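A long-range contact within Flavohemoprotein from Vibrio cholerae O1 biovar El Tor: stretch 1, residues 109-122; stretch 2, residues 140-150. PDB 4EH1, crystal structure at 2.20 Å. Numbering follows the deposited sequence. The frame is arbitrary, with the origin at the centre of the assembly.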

# COMPACT_ATOMS: atom_id res chain seq x y z
N PHE A 109 -6.95 -19.12 18.46
CA PHE A 109 -5.74 -18.36 18.81
C PHE A 109 -4.65 -19.22 19.38
O PHE A 109 -4.90 -20.30 19.91
CB PHE A 109 -6.04 -17.20 19.78
CG PHE A 109 -6.81 -17.62 21.01
CD1 PHE A 109 -6.15 -18.03 22.16
CD2 PHE A 109 -8.20 -17.56 21.03
CE1 PHE A 109 -6.87 -18.40 23.29
CE2 PHE A 109 -8.91 -17.93 22.15
CZ PHE A 109 -8.25 -18.35 23.28
N TYR A 110 -3.43 -18.74 19.28
CA TYR A 110 -2.31 -19.50 19.74
C TYR A 110 -2.31 -19.59 21.27
O TYR A 110 -2.51 -18.59 21.97
CB TYR A 110 -1.01 -18.87 19.26
CG TYR A 110 0.18 -19.57 19.82
CD1 TYR A 110 0.62 -20.75 19.25
CD2 TYR A 110 0.84 -19.08 20.94
CE1 TYR A 110 1.67 -21.42 19.75
CE2 TYR A 110 1.92 -19.76 21.46
CZ TYR A 110 2.33 -20.94 20.85
OH TYR A 110 3.41 -21.66 21.31
N VAL A 111 -2.08 -20.78 21.80
CA VAL A 111 -1.91 -20.93 23.25
C VAL A 111 -0.57 -21.61 23.50
O VAL A 111 -0.27 -22.65 22.90
CB VAL A 111 -3.04 -21.74 23.86
CG1 VAL A 111 -2.73 -22.08 25.33
CG2 VAL A 111 -4.35 -20.96 23.74
N GLU A 112 0.26 -21.00 24.34
CA GLU A 112 1.59 -21.54 24.63
C GLU A 112 1.47 -22.85 25.41
O GLU A 112 0.93 -22.90 26.52
CB GLU A 112 2.45 -20.53 25.41
CG GLU A 112 3.92 -21.00 25.58
CD GLU A 112 4.54 -21.46 24.24
OE1 GLU A 112 5.00 -22.64 24.12
OE2 GLU A 112 4.57 -20.65 23.29
N ARG A 113 1.99 -23.91 24.81
CA ARG A 113 1.95 -25.20 25.48
C ARG A 113 3.31 -25.88 25.49
O ARG A 113 3.42 -27.08 25.81
CB ARG A 113 0.90 -26.11 24.81
CG ARG A 113 -0.54 -25.62 24.94
CD ARG A 113 -1.53 -26.70 24.53
NE ARG A 113 -2.90 -26.19 24.43
CZ ARG A 113 -3.35 -25.48 23.39
NH1 ARG A 113 -2.54 -25.19 22.38
NH2 ARG A 113 -4.61 -25.05 23.37
N GLU A 114 4.35 -25.12 25.13
CA GLU A 114 5.72 -25.64 25.12
C GLU A 114 5.84 -26.83 24.20
O GLU A 114 6.56 -27.77 24.50
CB GLU A 114 6.20 -25.97 26.54
CG GLU A 114 6.52 -24.71 27.34
CD GLU A 114 7.09 -24.96 28.73
OE1 GLU A 114 7.69 -26.04 28.95
OE2 GLU A 114 6.95 -24.05 29.61
N ARG A 115 5.10 -26.81 23.11
CA ARG A 115 5.23 -27.83 22.07
C ARG A 115 5.84 -27.17 20.85
O ARG A 115 5.76 -25.97 20.70
CB ARG A 115 3.86 -28.38 21.69
CG ARG A 115 3.11 -29.12 22.80
CD ARG A 115 1.65 -29.28 22.38
NE ARG A 115 0.89 -30.02 23.36
CZ ARG A 115 -0.44 -30.05 23.41
NH1 ARG A 115 -1.17 -29.38 22.53
NH2 ARG A 115 -1.05 -30.76 24.37
N PRO A 116 6.44 -27.97 19.97
CA PRO A 116 6.80 -27.44 18.66
C PRO A 116 5.53 -27.00 17.94
O PRO A 116 4.45 -27.54 18.17
CB PRO A 116 7.46 -28.62 17.95
CG PRO A 116 7.79 -29.58 19.00
CD PRO A 116 6.86 -29.37 20.15
N VAL A 117 5.66 -26.00 17.08
CA VAL A 117 4.50 -25.34 16.51
C VAL A 117 4.55 -25.39 14.98
O VAL A 117 5.56 -24.97 14.38
CB VAL A 117 4.43 -23.85 16.98
CG1 VAL A 117 3.41 -23.07 16.17
CG2 VAL A 117 4.04 -23.80 18.43
N VAL A 118 3.48 -25.90 14.36
CA VAL A 118 3.36 -25.84 12.91
C VAL A 118 2.23 -24.89 12.48
O VAL A 118 1.09 -25.02 12.92
CB VAL A 118 3.25 -27.26 12.26
CG1 VAL A 118 3.24 -27.16 10.75
CG2 VAL A 118 4.44 -28.13 12.65
N LEU A 119 2.56 -23.91 11.65
CA LEU A 119 1.55 -22.99 11.13
C LEU A 119 1.37 -23.33 9.64
O LEU A 119 2.34 -23.39 8.89
CB LEU A 119 2.00 -21.53 11.25
CG LEU A 119 2.49 -21.08 12.63
CD1 LEU A 119 2.84 -19.60 12.64
CD2 LEU A 119 1.44 -21.40 13.70
N ILE A 120 0.12 -23.54 9.24
CA ILE A 120 -0.23 -23.94 7.89
C ILE A 120 -1.36 -23.07 7.39
O ILE A 120 -2.43 -23.01 8.00
CB ILE A 120 -0.71 -25.40 7.84
CG1 ILE A 120 0.29 -26.32 8.55
CG2 ILE A 120 -0.96 -25.85 6.37
CD1 ILE A 120 -0.15 -27.80 8.62
N SER A 121 -1.15 -22.42 6.26
CA SER A 121 -2.22 -21.62 5.69
C SER A 121 -2.08 -21.48 4.18
O SER A 121 -1.02 -21.80 3.62
CB SER A 121 -2.21 -20.22 6.31
OG SER A 121 -0.94 -19.62 6.15
N ALA A 122 -3.14 -20.97 3.56
CA ALA A 122 -3.20 -20.71 2.12
C ALA A 122 -3.86 -19.38 1.84
O ALA A 122 -4.88 -19.03 2.45
CB ALA A 122 -4.00 -21.82 1.39
N ASN A 140 10.48 -15.09 21.68
CA ASN A 140 11.64 -15.94 21.40
C ASN A 140 11.36 -17.43 21.37
O ASN A 140 12.16 -18.23 21.84
CB ASN A 140 12.72 -15.66 22.44
CG ASN A 140 13.25 -14.27 22.31
OD1 ASN A 140 13.61 -13.86 21.21
ND2 ASN A 140 13.28 -13.53 23.42
N LYS A 141 10.22 -17.80 20.80
CA LYS A 141 9.82 -19.18 20.75
C LYS A 141 10.72 -19.91 19.78
O LYS A 141 11.02 -19.41 18.71
CB LYS A 141 8.37 -19.26 20.27
CG LYS A 141 7.86 -20.64 19.93
CD LYS A 141 7.51 -21.42 21.18
CE LYS A 141 6.74 -22.68 20.80
NZ LYS A 141 6.65 -23.61 21.97
N SER A 142 11.19 -21.09 20.15
CA SER A 142 11.93 -21.89 19.19
C SER A 142 11.05 -23.07 18.67
O SER A 142 9.97 -23.34 19.21
CB SER A 142 13.22 -22.38 19.83
OG SER A 142 12.94 -23.50 20.63
N GLY A 143 11.49 -23.74 17.62
CA GLY A 143 10.75 -24.87 17.08
C GLY A 143 9.47 -24.48 16.32
O GLY A 143 8.40 -25.07 16.54
N VAL A 144 9.58 -23.49 15.45
CA VAL A 144 8.44 -23.05 14.64
C VAL A 144 8.63 -23.40 13.15
O VAL A 144 9.69 -23.12 12.57
CB VAL A 144 8.15 -21.53 14.80
CG1 VAL A 144 6.92 -21.12 13.97
CG2 VAL A 144 7.92 -21.16 16.28
N THR A 145 7.62 -24.03 12.56
CA THR A 145 7.58 -24.31 11.12
C THR A 145 6.39 -23.58 10.47
O THR A 145 5.25 -23.67 10.92
CB THR A 145 7.46 -25.83 10.84
OG1 THR A 145 8.55 -26.52 11.45
CG2 THR A 145 7.51 -26.11 9.33
N TYR A 146 6.67 -22.86 9.39
CA TYR A 146 5.63 -22.14 8.69
C TYR A 146 5.41 -22.75 7.29
O TYR A 146 6.32 -22.79 6.46
CB TYR A 146 6.09 -20.70 8.56
CG TYR A 146 5.14 -19.75 7.88
CD1 TYR A 146 5.30 -19.42 6.53
CD2 TYR A 146 4.11 -19.12 8.59
CE1 TYR A 146 4.46 -18.53 5.90
CE2 TYR A 146 3.25 -18.23 7.96
CZ TYR A 146 3.44 -17.93 6.62
OH TYR A 146 2.61 -17.04 5.98
N LEU A 147 4.21 -23.24 7.03
CA LEU A 147 3.91 -23.86 5.73
C LEU A 147 2.83 -23.03 5.04
O LEU A 147 1.76 -22.81 5.62
CB LEU A 147 3.47 -25.32 5.89
CG LEU A 147 4.35 -26.26 6.74
CD1 LEU A 147 3.69 -27.62 6.88
CD2 LEU A 147 5.73 -26.44 6.17
N TYR A 148 3.12 -22.58 3.82
CA TYR A 148 2.26 -21.61 3.14
C TYR A 148 2.03 -22.01 1.67
O TYR A 148 2.97 -22.39 0.95
CB TYR A 148 2.89 -20.20 3.20
CG TYR A 148 1.97 -19.12 2.62
CD1 TYR A 148 0.70 -18.92 3.14
CD2 TYR A 148 2.36 -18.34 1.52
CE1 TYR A 148 -0.18 -17.97 2.59
CE2 TYR A 148 1.49 -17.38 0.95
CZ TYR A 148 0.24 -17.19 1.51
OH TYR A 148 -0.62 -16.24 1.00
N ALA A 149 0.77 -21.93 1.23
CA ALA A 149 0.42 -22.19 -0.17
C ALA A 149 -0.28 -20.97 -0.77
O ALA A 149 -1.19 -20.41 -0.19
CB ALA A 149 -0.46 -23.44 -0.29
N CYS A 150 0.16 -20.54 -1.95
CA CYS A 150 -0.57 -19.52 -2.63
C CYS A 150 -0.49 -19.84 -4.11
O CYS A 150 0.09 -20.85 -4.50
CB CYS A 150 -0.04 -18.11 -2.29
SG CYS A 150 1.73 -17.93 -2.66
O HOH W 1 7.84 -27.12 14.14
O HOH W 2 1.16 -20.54 7.49

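The contact is a pairing of two parallel β-strands, 117-122 and 144-150, extended at its N-terminal end by a lysine that ties the preceding loops together through a salt bridge and a backbone hydrogen bond. The strand axes approach to 4.7 Å and diverge in direction by 11°, and the register is unbroken from V117 opposite V144 to A122 opposite A149.

Six backbone hydrogen bonds hold this register, and every one on the first strand involves an odd-numbered residue. V117 N donates to G143 O (2.9 Å), and V117 O accepts from T145 N (2.9 Å); L119 likewise bridges two residues, through L119 N to T145 O (2.8 Å) and L147 N to L119 O (2.6 Å). The angles at hydrogen in these four bonds lie between 170° and 177°. The last two, S121 N to L147 O and A149 N to S121 O, are both 3.0 Å long and bend to 157° and 156°. Between them, CA-H...O contacts bring in the alternate residues, as where I120 CA lies 3.2 Å from L147 O.

Side chains alternate between the two faces of the sheet. On the face carrying V118, T145, I120, L147, A122 and A149, the side chain of L147 reaches two neighbours on the first strand: its CD1 lies 3.9 Å from V118 CG1 and 4.0 Å from I120 CG1. Farther along, A122 CB and A149 CB are 4.2 Å apart. The other face carries V117, V144, L119, Y146, S121 and Y148. Here L119 CB approaches Y146 CD2 at 4.2 Å, meeting the ring obliquely, and S121 OG lies 3.5 Å from Y148 CD1. Water 2 joins the strands on this side, hydrogen-bonded to S121 OG (2.7 Å) and donating to L147 O (3.0 Å).

Ahead of the strands, K141 points toward the first stretch and extends its chain across to the loop. Its NZ forms a salt bridge with E112 OE1 (2.9 Å) and donates a hydrogen bond to R115 O (2.8 Å), so the charged end is held by a carboxylate and a carbonyl together. The aliphatic part packs as well, with K141 CE 3.8 Å from V117 CG2 and 3.5 Å from Y110 OH. The carboxylate is itself positioned from within its own stretch: Y110 OH donates to E112 OE2 (2.5 Å) and E114 N to E112 OE1 (2.8 Å).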